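Long-range contact in Tetur07g02040 (Tetranychus urticae, PDB 6BDJ), which binds ferric iron and probably adds both atoms of molecular oxygen to aromatic diol substrates, as an intradiol ring-cleavage dioxygenase of a plant-feeding spider mite: residues 63-75 against 217-229. Numbering follows the deposited sequence.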
# COMPACT_ATOMS: atom_id res chain seq x y z
N ILE A 63 7.78 5.62 12.14
CA ILE A 63 8.22 6.88 11.57
C ILE A 63 7.16 7.35 10.61
O ILE A 63 6.74 6.62 9.72
CB ILE A 63 9.61 6.78 10.91
CG1 ILE A 63 10.66 6.57 12.01
CG2 ILE A 63 9.92 8.07 10.14
CD1 ILE A 63 12.06 6.18 11.56
N ARG A 64 6.74 8.59 10.79
CA ARG A 64 5.66 9.16 10.03
C ARG A 64 6.00 9.25 8.55
O ARG A 64 7.11 9.68 8.20
CB ARG A 64 5.28 10.52 10.61
CG ARG A 64 4.37 10.39 11.82
CD ARG A 64 2.92 10.13 11.40
NE ARG A 64 2.42 11.31 10.68
CZ ARG A 64 2.18 11.41 9.36
NH1 ARG A 64 1.78 12.58 8.88
NH2 ARG A 64 2.33 10.39 8.51
N LEU A 65 5.08 8.78 7.71
CA LEU A 65 5.21 8.82 6.26
C LEU A 65 3.90 9.31 5.68
O LEU A 65 2.87 8.74 5.95
CB LEU A 65 5.47 7.43 5.72
CG LEU A 65 5.44 7.19 4.21
CD1 LEU A 65 6.37 8.14 3.46
CD2 LEU A 65 5.85 5.75 3.90
N ASN A 66 3.97 10.38 4.89
CA ASN A 66 2.84 10.83 4.07
C ASN A 66 2.94 10.24 2.67
O ASN A 66 3.91 10.49 1.95
CB ASN A 66 2.83 12.35 3.98
CG ASN A 66 2.50 13.02 5.30
OD1 ASN A 66 1.89 12.44 6.19
ND2 ASN A 66 2.91 14.27 5.43
N VAL A 67 1.91 9.50 2.28
CA VAL A 67 1.86 8.83 1.00
C VAL A 67 0.89 9.59 0.10
O VAL A 67 -0.30 9.64 0.38
CB VAL A 67 1.38 7.37 1.20
CG1 VAL A 67 1.08 6.70 -0.14
CG2 VAL A 67 2.42 6.56 1.96
N THR A 68 1.41 10.18 -0.98
CA THR A 68 0.58 10.86 -1.96
C THR A 68 0.60 10.02 -3.23
O THR A 68 1.68 9.69 -3.73
CB THR A 68 1.10 12.28 -2.25
OG1 THR A 68 1.05 13.06 -1.05
CG2 THR A 68 0.28 12.99 -3.33
N LEU A 69 -0.58 9.63 -3.69
CA LEU A 69 -0.74 8.90 -4.94
C LEU A 69 -1.47 9.77 -5.94
O LEU A 69 -2.51 10.33 -5.61
CB LEU A 69 -1.57 7.64 -4.73
CG LEU A 69 -1.11 6.65 -3.67
CD1 LEU A 69 -1.80 5.31 -3.90
CD2 LEU A 69 0.39 6.42 -3.69
N ASN A 70 -0.93 9.86 -7.16
CA ASN A 70 -1.54 10.64 -8.24
C ASN A 70 -1.99 9.65 -9.32
O ASN A 70 -1.17 8.92 -9.87
CB ASN A 70 -0.54 11.66 -8.78
CG ASN A 70 -0.07 12.65 -7.70
OD1 ASN A 70 -0.88 13.39 -7.11
ND2 ASN A 70 1.23 12.66 -7.44
N LEU A 71 -3.31 9.57 -9.54
CA LEU A 71 -3.89 8.62 -10.49
C LEU A 71 -4.21 9.33 -11.80
O LEU A 71 -4.84 10.40 -11.79
CB LEU A 71 -5.20 7.99 -9.98
CG LEU A 71 -5.24 7.15 -8.68
CD1 LEU A 71 -6.52 6.33 -8.64
CD2 LEU A 71 -4.04 6.23 -8.49
N VAL A 72 -3.77 8.73 -12.91
CA VAL A 72 -4.23 9.12 -14.25
C VAL A 72 -4.85 7.94 -14.98
O VAL A 72 -4.53 6.79 -14.69
CB VAL A 72 -3.11 9.75 -15.12
CG1 VAL A 72 -2.65 11.07 -14.50
CG2 VAL A 72 -1.93 8.81 -15.28
N ASP A 73 -5.78 8.23 -15.89
CA ASP A 73 -6.32 7.21 -16.80
C ASP A 73 -5.23 6.90 -17.81
O ASP A 73 -4.71 7.80 -18.46
CB ASP A 73 -7.61 7.71 -17.51
CG ASP A 73 -8.26 6.64 -18.42
OD1 ASP A 73 -7.56 5.74 -18.93
OD2 ASP A 73 -9.49 6.73 -18.66
N PHE A 74 -4.91 5.61 -17.92
CA PHE A 74 -3.92 5.07 -18.85
C PHE A 74 -4.16 5.50 -20.30
O PHE A 74 -3.23 5.79 -21.04
CB PHE A 74 -3.98 3.54 -18.76
CG PHE A 74 -3.24 2.82 -19.85
CD1 PHE A 74 -1.91 3.11 -20.13
CD2 PHE A 74 -3.87 1.80 -20.56
CE1 PHE A 74 -1.23 2.44 -21.14
CE2 PHE A 74 -3.18 1.10 -21.55
CZ PHE A 74 -1.86 1.42 -21.83
N ASN A 75 -5.44 5.50 -20.66
CA ASN A 75 -5.89 5.76 -22.03
C ASN A 75 -5.68 7.21 -22.44
O ASN A 75 -5.15 7.47 -23.51
CB ASN A 75 -7.36 5.34 -22.18
CG ASN A 75 -7.60 3.87 -21.86
OD1 ASN A 75 -7.24 2.97 -22.63
ND2 ASN A 75 -8.20 3.62 -20.71
N SER A 217 8.16 14.89 8.99
CA SER A 217 7.54 13.64 8.47
C SER A 217 7.98 13.39 7.02
O SER A 217 8.13 14.34 6.24
CB SER A 217 6.01 13.71 8.49
OG SER A 217 5.53 14.67 7.57
N LEU A 218 8.19 12.13 6.66
CA LEU A 218 8.60 11.77 5.29
C LEU A 218 7.46 12.00 4.30
O LEU A 218 6.31 11.72 4.61
CB LEU A 218 8.98 10.29 5.21
CG LEU A 218 10.10 9.78 6.10
CD1 LEU A 218 10.02 8.27 6.20
CD2 LEU A 218 11.45 10.20 5.57
N GLU A 219 7.80 12.48 3.10
CA GLU A 219 6.83 12.72 2.04
C GLU A 219 7.15 11.83 0.85
O GLU A 219 8.25 11.88 0.29
CB GLU A 219 6.82 14.18 1.61
CG GLU A 219 6.41 15.15 2.72
CD GLU A 219 4.91 15.27 2.94
OE1 GLU A 219 4.10 14.64 2.22
OE2 GLU A 219 4.52 16.02 3.85
N GLY A 220 6.18 11.00 0.46
CA GLY A 220 6.34 10.06 -0.64
C GLY A 220 5.30 10.29 -1.70
O GLY A 220 4.12 10.50 -1.38
N ILE A 221 5.73 10.23 -2.96
CA ILE A 221 4.85 10.40 -4.12
C ILE A 221 5.00 9.18 -5.00
O ILE A 221 6.11 8.76 -5.32
CB ILE A 221 5.19 11.66 -4.97
CG1 ILE A 221 4.98 12.95 -4.15
CG2 ILE A 221 4.34 11.70 -6.24
CD1 ILE A 221 6.18 13.41 -3.35
N LEU A 222 3.87 8.60 -5.38
CA LEU A 222 3.85 7.57 -6.40
C LEU A 222 2.81 7.99 -7.41
O LEU A 222 1.65 8.24 -7.05
CB LEU A 222 3.49 6.23 -5.78
CG LEU A 222 3.45 5.00 -6.69
CD1 LEU A 222 4.83 4.66 -7.22
CD2 LEU A 222 2.84 3.87 -5.90
N ASN A 223 3.23 8.12 -8.65
CA ASN A 223 2.34 8.47 -9.73
C ASN A 223 1.90 7.16 -10.36
O ASN A 223 2.74 6.36 -10.72
CB ASN A 223 3.08 9.35 -10.74
CG ASN A 223 3.53 10.66 -10.12
OD1 ASN A 223 2.81 11.23 -9.33
ND2 ASN A 223 4.71 11.13 -10.49
N LEU A 224 0.59 6.93 -10.46
CA LEU A 224 0.03 5.72 -11.09
C LEU A 224 -0.83 6.03 -12.32
O LEU A 224 -1.56 7.03 -12.36
CB LEU A 224 -0.80 4.91 -10.07
CG LEU A 224 -0.05 4.40 -8.83
CD1 LEU A 224 -0.97 3.95 -7.71
CD2 LEU A 224 0.94 3.29 -9.20
N ALA A 225 -0.71 5.16 -13.31
CA ALA A 225 -1.58 5.13 -14.48
C ALA A 225 -2.35 3.83 -14.43
O ALA A 225 -1.76 2.75 -14.46
CB ALA A 225 -0.77 5.22 -15.75
N ILE A 226 -3.67 3.92 -14.34
CA ILE A 226 -4.52 2.73 -14.28
C ILE A 226 -5.57 2.74 -15.40
O ILE A 226 -5.62 3.66 -16.19
CB ILE A 226 -5.18 2.59 -12.89
CG1 ILE A 226 -6.07 3.81 -12.57
CG2 ILE A 226 -4.14 2.43 -11.80
CD1 ILE A 226 -7.23 3.39 -11.71
N ASN A 227 -6.37 1.69 -15.45
CA ASN A 227 -7.41 1.52 -16.43
C ASN A 227 -8.74 1.38 -15.72
O ASN A 227 -9.02 0.32 -15.18
CB ASN A 227 -7.11 0.27 -17.26
CG ASN A 227 -8.03 0.14 -18.46
OD1 ASN A 227 -8.94 0.95 -18.66
ND2 ASN A 227 -7.83 -0.89 -19.24
N PRO A 228 -9.58 2.44 -15.71
CA PRO A 228 -10.86 2.37 -14.97
C PRO A 228 -11.89 1.37 -15.50
O PRO A 228 -12.83 1.04 -14.77
CB PRO A 228 -11.41 3.80 -15.03
CG PRO A 228 -10.68 4.46 -16.13
CD PRO A 228 -9.35 3.78 -16.27
N LEU A 229 -11.73 0.92 -16.75
CA LEU A 229 -12.60 -0.11 -17.32
C LEU A 229 -12.11 -1.51 -16.94
O LEU A 229 -12.89 -2.46 -16.98
CB LEU A 229 -12.67 0.00 -18.85
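L69 and L222 lie side by side on the apolar face of two neighbouring parallel strands, 64-73 and 218-226, whose axes approach to 4.6 Å and cross at -23°. Backbone bonds alternate in direction from L218 N to R64 O through F74 N to I226 O, the evidence for a continuous parallel pairing. On the leucine face, L69 turns CG beside its own backbone N (chi1 -55°), which lets CD2 rest 3.7 Å from CB of L222, while its other branch, CD1, meets L224 CD1. L71 repeats the fit two residues on, CD2 against L224 CB at 3.8 Å. G220 has no side chain, and L65 CD1 borders the hollow where one would stand, 4.1 Å from G220 N and against L218 CB.

The face bearing N66, T68 and N70 is more polar. N66 ND2 gives a bond of 2.9 Å to E219 OE2, which it meets from above the carboxylate plane, while N66 OD1 takes R64 NH1 at the guanidinium edge. N70 ND2 bonds to the side-chain OD1 of N223 at 2.8 Å, the donor almost in line with that C=O, and N70 OD1 bonds to T130 on the adjoining strand.

Where the strands end, the D73 carboxylate meets the CG-CD side of the P228 ring, D73 OD2 3.6 Å from P228 CG, and D73 OD1 accepts N75 N in an Asx turn and also N75 ND2. An alanine in place of D73 removes the carboxylate, and is likely to leave N75 N and ND2 without this acceptor and open a gap beside the proline ring.

L71 and L224 also touch strand 148-154, consistent with the core of the beta-sandwich typical of intradiol dioxygenases; the side chains of iron ligands H147 and H149 lie about 10 Å from those of L222 and L69.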